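Long-range contacts in hydroquinone dioxygenase large subunit (Pseudomonas sp., PDB 4ZXA), which probably acts as the catalytic subunit of a two-subunit, iron(II)-dependent dioxygenase that opens the aromatic ring of hydroquinone, through a cupin-type metal site: residues P23-S31 against G151-G159; W273-R284 against A296-Q304. One frame throughout, in Å; residues are numbered along the deposited sequence.

Contact 1: P23-S31 against G151-G159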
# COMPACT_ATOMS: atom_id res chain seq x y z
N PRO E 23 26.29 3.94 -10.27
CA PRO E 23 25.69 3.83 -8.93
C PRO E 23 25.66 5.22 -8.32
O PRO E 23 26.62 5.98 -8.48
CB PRO E 23 26.69 2.96 -8.16
CG PRO E 23 27.44 2.20 -9.21
CD PRO E 23 27.48 3.09 -10.42
N HIS E 24 24.58 5.56 -7.62
CA HIS E 24 24.46 6.87 -7.00
C HIS E 24 25.35 6.92 -5.77
O HIS E 24 25.41 5.95 -5.01
CB HIS E 24 23.00 7.12 -6.64
CG HIS E 24 22.77 8.37 -5.86
ND1 HIS E 24 23.08 8.48 -4.52
CD2 HIS E 24 22.22 9.56 -6.22
CE1 HIS E 24 22.76 9.70 -4.10
NE2 HIS E 24 22.23 10.36 -5.11
N ALA E 25 26.03 8.04 -5.57
CA ALA E 25 27.03 8.18 -4.50
C ALA E 25 26.51 7.83 -3.10
O ALA E 25 27.21 7.21 -2.30
CB ALA E 25 27.62 9.59 -4.50
N VAL E 26 25.28 8.23 -2.80
CA VAL E 26 24.71 7.96 -1.48
C VAL E 26 23.97 6.62 -1.42
O VAL E 26 24.28 5.78 -0.57
CB VAL E 26 23.77 9.10 -1.03
CG1 VAL E 26 23.35 8.90 0.42
CG2 VAL E 26 24.43 10.46 -1.22
N THR E 27 23.01 6.43 -2.32
CA THR E 27 22.09 5.31 -2.21
C THR E 27 22.70 4.01 -2.69
O THR E 27 22.36 2.94 -2.17
CB THR E 27 20.77 5.55 -2.98
OG1 THR E 27 21.01 5.43 -4.39
CG2 THR E 27 20.21 6.92 -2.66
N GLY E 28 23.59 4.09 -3.67
CA GLY E 28 24.25 2.91 -4.21
C GLY E 28 23.52 2.31 -5.39
O GLY E 28 23.92 1.27 -5.92
N TYR E 29 22.44 2.96 -5.82
CA TYR E 29 21.63 2.43 -6.91
C TYR E 29 21.82 3.23 -8.20
O TYR E 29 22.15 4.40 -8.17
CB TYR E 29 20.14 2.44 -6.55
CG TYR E 29 19.75 1.67 -5.30
CD1 TYR E 29 19.85 0.29 -5.24
CD2 TYR E 29 19.24 2.33 -4.18
CE1 TYR E 29 19.49 -0.41 -4.10
CE2 TYR E 29 18.87 1.64 -3.04
CZ TYR E 29 19.00 0.27 -3.01
OH TYR E 29 18.64 -0.42 -1.87
N ARG E 30 21.58 2.57 -9.32
CA ARG E 30 21.60 3.21 -10.63
C ARG E 30 20.21 3.69 -11.03
O ARG E 30 19.22 3.00 -10.81
CB ARG E 30 22.05 2.19 -11.68
CG ARG E 30 23.36 1.48 -11.40
CD ARG E 30 23.64 0.45 -12.48
NE ARG E 30 24.94 -0.18 -12.31
CZ ARG E 30 26.07 0.32 -12.80
NH1 ARG E 30 26.04 1.45 -13.49
NH2 ARG E 30 27.22 -0.31 -12.60
N SER E 31 20.12 4.85 -11.65
CA SER E 31 18.87 5.26 -12.26
C SER E 31 18.82 4.69 -13.67
O SER E 31 19.85 4.34 -14.23
CB SER E 31 18.74 6.78 -12.29
OG SER E 31 19.83 7.36 -13.00
N GLY E 151 13.11 -10.77 3.79
CA GLY E 151 13.54 -9.57 4.51
C GLY E 151 13.03 -8.27 3.88
O GLY E 151 11.96 -8.23 3.26
N SER E 152 13.82 -7.21 4.04
CA SER E 152 13.42 -5.88 3.63
C SER E 152 13.97 -5.50 2.25
O SER E 152 15.10 -5.86 1.91
CB SER E 152 13.89 -4.86 4.66
OG SER E 152 13.50 -3.53 4.32
N ALA E 153 13.19 -4.75 1.47
CA ALA E 153 13.72 -4.17 0.24
C ALA E 153 14.27 -2.78 0.51
O ALA E 153 14.75 -2.11 -0.42
CB ALA E 153 12.64 -4.10 -0.82
N PHE E 154 14.20 -2.35 1.77
CA PHE E 154 14.53 -0.97 2.11
C PHE E 154 16.02 -0.77 2.43
O PHE E 154 16.71 -1.69 2.86
CB PHE E 154 13.67 -0.49 3.27
CG PHE E 154 12.21 -0.38 2.94
CD1 PHE E 154 11.79 0.09 1.70
CD2 PHE E 154 11.25 -0.76 3.87
CE1 PHE E 154 10.42 0.20 1.40
CE2 PHE E 154 9.89 -0.67 3.57
CZ PHE E 154 9.48 -0.18 2.34
N GLY E 155 16.49 0.45 2.19
CA GLY E 155 17.84 0.84 2.57
C GLY E 155 18.71 1.10 1.36
O GLY E 155 18.22 1.25 0.24
N ARG E 156 20.01 1.14 1.58
CA ARG E 156 20.93 1.39 0.50
C ARG E 156 21.33 0.09 -0.21
O ARG E 156 21.12 -1.01 0.31
CB ARG E 156 22.14 2.18 1.02
CG ARG E 156 21.70 3.51 1.59
CD ARG E 156 22.84 4.33 2.17
NE ARG E 156 22.37 5.65 2.59
CZ ARG E 156 23.06 6.46 3.39
NH1 ARG E 156 24.25 6.08 3.86
NH2 ARG E 156 22.56 7.64 3.72
N LYS E 157 21.85 0.22 -1.43
CA LYS E 157 22.23 -0.96 -2.19
C LYS E 157 23.03 -1.91 -1.32
O LYS E 157 23.88 -1.48 -0.54
CB LYS E 157 23.02 -0.59 -3.43
CG LYS E 157 23.61 -1.79 -4.15
CD LYS E 157 22.54 -2.67 -4.78
CE LYS E 157 23.21 -3.78 -5.55
NZ LYS E 157 22.38 -4.35 -6.62
N ASN E 158 22.76 -3.20 -1.43
CA ASN E 158 23.38 -4.13 -0.52
C ASN E 158 23.38 -5.57 -1.02
O ASN E 158 22.62 -6.43 -0.54
CB ASN E 158 22.72 -4.03 0.85
CG ASN E 158 23.45 -4.83 1.90
OD1 ASN E 158 24.14 -5.81 1.57
ND2 ASN E 158 23.34 -4.42 3.16
N GLY E 159 24.26 -5.84 -1.98
CA GLY E 159 24.34 -7.15 -2.59
C GLY E 159 23.31 -7.36 -3.68
O GLY E 159 22.60 -6.43 -4.10

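Contact 2: W273-R284 against A296-Q304. With CD (cadmium ion), chain I.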
# COMPACT_ATOMS: atom_id res chain seq x y z
N TRP E 273 -11.37 -11.66 -4.18
CA TRP E 273 -11.14 -10.80 -5.33
C TRP E 273 -11.98 -9.53 -5.33
O TRP E 273 -13.20 -9.59 -5.28
CB TRP E 273 -11.36 -11.59 -6.63
CG TRP E 273 -10.34 -12.66 -6.84
CD1 TRP E 273 -10.42 -13.95 -6.42
CD2 TRP E 273 -9.07 -12.53 -7.51
NE1 TRP E 273 -9.30 -14.64 -6.80
CE2 TRP E 273 -8.45 -13.80 -7.46
CE3 TRP E 273 -8.41 -11.48 -8.15
CZ2 TRP E 273 -7.20 -14.04 -8.03
CZ3 TRP E 273 -7.16 -11.72 -8.71
CH2 TRP E 273 -6.57 -12.98 -8.64
N ASP E 274 -11.31 -8.37 -5.37
CA ASP E 274 -11.97 -7.10 -5.67
C ASP E 274 -12.16 -7.03 -7.17
O ASP E 274 -11.18 -7.13 -7.92
CB ASP E 274 -11.09 -5.93 -5.26
CG ASP E 274 -11.58 -5.22 -4.02
OD1 ASP E 274 -12.24 -5.86 -3.16
OD2 ASP E 274 -11.29 -4.01 -3.88
N VAL E 275 -13.39 -6.86 -7.63
CA VAL E 275 -13.61 -6.79 -9.06
C VAL E 275 -14.26 -5.49 -9.45
O VAL E 275 -15.32 -5.14 -8.95
CB VAL E 275 -14.46 -7.95 -9.56
CG1 VAL E 275 -14.70 -7.83 -11.06
CG2 VAL E 275 -13.78 -9.28 -9.20
N GLY E 276 -13.60 -4.77 -10.35
CA GLY E 276 -14.11 -3.48 -10.79
C GLY E 276 -14.06 -3.22 -12.28
O GLY E 276 -13.63 -4.07 -13.08
N ASP E 277 -14.49 -2.03 -12.65
CA ASP E 277 -14.53 -1.57 -14.03
C ASP E 277 -13.13 -1.31 -14.59
O ASP E 277 -12.31 -0.63 -13.96
CB ASP E 277 -15.36 -0.30 -14.12
CG ASP E 277 -16.59 -0.49 -14.96
OD1 ASP E 277 -16.44 -0.87 -16.14
OD2 ASP E 277 -17.71 -0.27 -14.43
N LYS E 278 -12.85 -1.88 -15.75
CA LYS E 278 -11.54 -1.75 -16.37
C LYS E 278 -11.19 -0.28 -16.53
O LYS E 278 -10.06 0.14 -16.30
CB LYS E 278 -11.51 -2.45 -17.73
CG LYS E 278 -10.27 -3.28 -17.97
CD LYS E 278 -10.50 -4.31 -19.07
CE LYS E 278 -10.91 -3.66 -20.38
NZ LYS E 278 -10.99 -4.63 -21.50
N ASP E 279 -12.17 0.52 -16.95
CA ASP E 279 -11.90 1.94 -17.11
C ASP E 279 -12.38 2.81 -15.95
O ASP E 279 -11.62 3.62 -15.43
CB ASP E 279 -12.50 2.43 -18.43
CG ASP E 279 -12.17 1.51 -19.59
OD1 ASP E 279 -13.06 0.76 -20.04
OD2 ASP E 279 -11.01 1.54 -20.06
N ASP E 280 -13.64 2.63 -15.54
CA ASP E 280 -14.21 3.42 -14.45
C ASP E 280 -13.56 3.23 -13.08
O ASP E 280 -13.36 4.20 -12.34
CB ASP E 280 -15.71 3.14 -14.31
CG ASP E 280 -16.42 3.11 -15.64
OD1 ASP E 280 -17.64 2.82 -15.65
OD2 ASP E 280 -15.77 3.36 -16.67
N GLY E 281 -13.25 1.99 -12.76
CA GLY E 281 -12.70 1.63 -11.46
C GLY E 281 -13.88 1.37 -10.54
O GLY E 281 -13.71 0.96 -9.39
N ASN E 282 -15.08 1.60 -11.06
CA ASN E 282 -16.31 1.38 -10.32
C ASN E 282 -16.44 -0.07 -9.88
O ASN E 282 -16.19 -0.99 -10.66
CB ASN E 282 -17.51 1.84 -11.17
CG ASN E 282 -18.72 0.95 -11.02
OD1 ASN E 282 -19.55 1.15 -10.13
ND2 ASN E 282 -18.85 -0.03 -11.91
N PRO E 283 -16.82 -0.28 -8.63
CA PRO E 283 -16.94 -1.63 -8.08
C PRO E 283 -18.02 -2.42 -8.83
O PRO E 283 -19.11 -1.89 -9.10
CB PRO E 283 -17.38 -1.39 -6.63
CG PRO E 283 -17.22 0.07 -6.39
CD PRO E 283 -17.31 0.75 -7.70
N ARG E 284 -17.71 -3.67 -9.17
CA ARG E 284 -18.69 -4.55 -9.78
C ARG E 284 -19.05 -5.69 -8.82
O ARG E 284 -20.22 -6.04 -8.65
CB ARG E 284 -18.15 -5.11 -11.09
CG ARG E 284 -17.96 -4.04 -12.15
CD ARG E 284 -19.29 -3.57 -12.70
NE ARG E 284 -19.57 -4.17 -14.00
CZ ARG E 284 -18.95 -3.82 -15.12
NH1 ARG E 284 -18.01 -2.87 -15.09
NH2 ARG E 284 -19.24 -4.40 -16.28
N ALA E 296 -15.39 -17.52 -13.55
CA ALA E 296 -14.94 -16.86 -14.77
C ALA E 296 -14.74 -15.38 -14.48
O ALA E 296 -15.66 -14.69 -14.04
CB ALA E 296 -15.95 -17.06 -15.91
N MET E 297 -13.53 -14.88 -14.70
CA MET E 297 -13.29 -13.45 -14.62
C MET E 297 -13.42 -12.82 -16.02
O MET E 297 -12.65 -13.13 -16.93
CB MET E 297 -11.91 -13.17 -13.99
CG MET E 297 -11.79 -13.64 -12.53
SD MET E 297 -12.67 -12.53 -11.39
CE MET E 297 -12.56 -13.44 -9.83
N PRO E 298 -14.43 -11.97 -16.21
CA PRO E 298 -14.77 -11.44 -17.54
C PRO E 298 -13.67 -10.58 -18.16
O PRO E 298 -12.75 -10.10 -17.48
CB PRO E 298 -16.02 -10.59 -17.29
CG PRO E 298 -16.52 -11.00 -15.93
CD PRO E 298 -15.31 -11.42 -15.16
N ALA E 299 -13.79 -10.38 -19.47
CA ALA E 299 -12.76 -9.69 -20.22
C ALA E 299 -12.81 -8.17 -20.03
O ALA E 299 -11.92 -7.46 -20.51
CB ALA E 299 -12.90 -10.03 -21.68
N ASP E 300 -13.83 -7.67 -19.33
CA ASP E 300 -14.03 -6.22 -19.24
C ASP E 300 -13.90 -5.66 -17.82
O ASP E 300 -14.39 -4.58 -17.51
CB ASP E 300 -15.39 -5.81 -19.84
CG ASP E 300 -16.58 -6.48 -19.14
OD1 ASP E 300 -16.37 -7.47 -18.39
OD2 ASP E 300 -17.72 -6.02 -19.36
N ILE E 301 -13.23 -6.41 -16.95
CA ILE E 301 -13.04 -5.94 -15.59
C ILE E 301 -11.56 -5.91 -15.25
O ILE E 301 -10.72 -6.38 -16.01
CB ILE E 301 -13.84 -6.81 -14.53
CG1 ILE E 301 -13.56 -8.31 -14.69
CG2 ILE E 301 -15.35 -6.57 -14.64
CD1 ILE E 301 -12.22 -8.76 -14.13
N ARG E 302 -11.25 -5.32 -14.11
CA ARG E 302 -9.92 -5.43 -13.52
C ARG E 302 -10.13 -5.96 -12.11
O ARG E 302 -11.22 -5.84 -11.54
CB ARG E 302 -9.25 -4.06 -13.47
CG ARG E 302 -9.98 -3.10 -12.57
CD ARG E 302 -9.45 -1.70 -12.70
NE ARG E 302 -9.22 -1.12 -11.38
CZ ARG E 302 -8.95 0.17 -11.17
NH1 ARG E 302 -8.90 1.02 -12.19
NH2 ARG E 302 -8.75 0.61 -9.93
N HIS E 303 -9.09 -6.55 -11.53
CA HIS E 303 -9.26 -7.22 -10.25
C HIS E 303 -7.93 -7.43 -9.54
O HIS E 303 -6.88 -7.27 -10.13
CB HIS E 303 -9.98 -8.56 -10.47
CG HIS E 303 -9.27 -9.47 -11.42
ND1 HIS E 303 -9.79 -10.68 -11.81
CD2 HIS E 303 -8.07 -9.35 -12.04
CE1 HIS E 303 -8.94 -11.27 -12.65
NE2 HIS E 303 -7.90 -10.49 -12.79
N GLN E 304 -7.99 -7.77 -8.25
CA GLN E 304 -6.80 -7.99 -7.45
C GLN E 304 -7.22 -8.97 -6.37
O GLN E 304 -8.36 -8.92 -5.90
CB GLN E 304 -6.30 -6.67 -6.84
CG GLN E 304 -4.94 -6.77 -6.15
CD GLN E 304 -4.35 -5.41 -5.77
OE1 GLN E 304 -5.07 -4.45 -5.49
NE2 GLN E 304 -3.02 -5.32 -5.77
CD CD I . -6.79 -11.07 -14.62
O HOH W 1 -8.22 -4.32 -4.29
O HOH W 2 -9.46 1.67 -14.49

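Contact 1: P23-S31 against G151-G159
Two hydrogen bonds join the loop 23-31 to the extended loop 151-159. The first links main chain to main chain: Lys157 N gives its hydrogen to Thr27 O over 2.9 Å, in a nearly straight bond (168° at the hydrogen). In the second, the Tyr29 hydroxyl donates through OH to Gly155 O at 2.7 Å, reaching that oxygen from above its carbonyl plane. Asn138 is a further hydrogen-bond partner of Tyr29 OH, so two residues, Gly155 and Asn138, grip this buried hydroxyl.

Tyr29 also makes most of the apolar contact. Lys157 CB sits 4.0 Å from the centroid of the Tyr29 ring, over its face, as a CH-pi contact. With Lys157 CG anti to the backbone N (chi1 171°) and a bend at chi2, the aliphatic chain runs on past Tyr29 CE1, while the ammonium leaves for the carbonyl of Asp135. Gly28 O also touches Lys157 CB, 3.2 Å away, so the main chain of Gly28 packs directly against this side chain.

Arg156 leans across the turn at Val26 and Thr27. Its extended chain brings CD within 3.4 Å of Val26 O, and Val26 CG1 rests over one face of the guanidinium, 3.6 Å from Arg156 NH2. The charge itself is answered elsewhere, by Glu43 and by carbonyls of Asn7 and Ala9 of the small subunit.

Within 23-31, Thr27 OG1 accepts from Tyr29 N (3.2 Å) and His24 ND1 from Thr27 N. The arrangement is a loop-to-loop junction of the N-terminal region, placed beside the small subunit, in which the loop between strands 19-20 and 32-34 contains an ST turn at Thr27.

Contact 2: W273-R284 against A296-Q304
Neighbouring antiparallel strands of the cupin-type metal site meet here, 273-277 against 301-304, and the second carries the metal ligand His303. Two hydrogen-bonded pairs, Asp274 with Gln304 and Gly276 with Arg302, hold them. The Gly276-Arg302 pair is the straighter, Gly276 N donating to Arg302 O at 2.9 Å and 176°; Gln304 N to Asp274 O is longer, 3.3 Å.

Between these pairs, Val275 and His303 lie side by side on one face of the sheet. His303 CG stands between its backbone N and carbonyl carbon (chi1 57°), which carries the imidazole to the cadmium ion; NE2 binds it at 2.2 Å, and His256, Asn258 and Glu262 are the other protein ligands. A weak hydrogen bond from His303 ND1 to Met297 SD, 3.4 Å, may limit the ring's rotation. The six-membered ring of Trp273 covers one face of the imidazole, the planes 41° apart. Met297 CE lies over the face of the five-membered ring of Trp273, 4.2 Å from the centroid, a CH-pi contact that goes with the Met-aromatic approach of the sulfur. Trp273 and His303 both line the pocket holding 4-hydroxybenzonitrile.

Within the strands Ile301 CB packs on Val275 CG1; past their ends Lys278 NZ reaches back to Ala299 O at 3.1 Å as well as to the carbonyl of Asn258. Arg302 lies on the opposite face, its guanidinium over Gly281 CA. Arg284 makes a long salt bridge to Asp300, NH2 to OD2 3.8 Å, with the two planes nearly perpendicular.

How the contacts relate
The two contacts lie about 36 Å apart between centres, about 16 Å at their nearest atoms, and share no element. Contact 1 joins irregular loops of the N-terminal region, well out from the chain's centre; contact 2 joins strands of the eight-stranded sheet nearer the middle and mixes buried residues with partly exposed ones. Their chemistry follows. The loops rely on a lone main-chain bond, one tyrosine and the stems of long polar side chains, whereas the strands have a regular ladder, sulfur and aromatic packing, and a metal ligand. Both also reach the small subunit and the second copy of the large subunit.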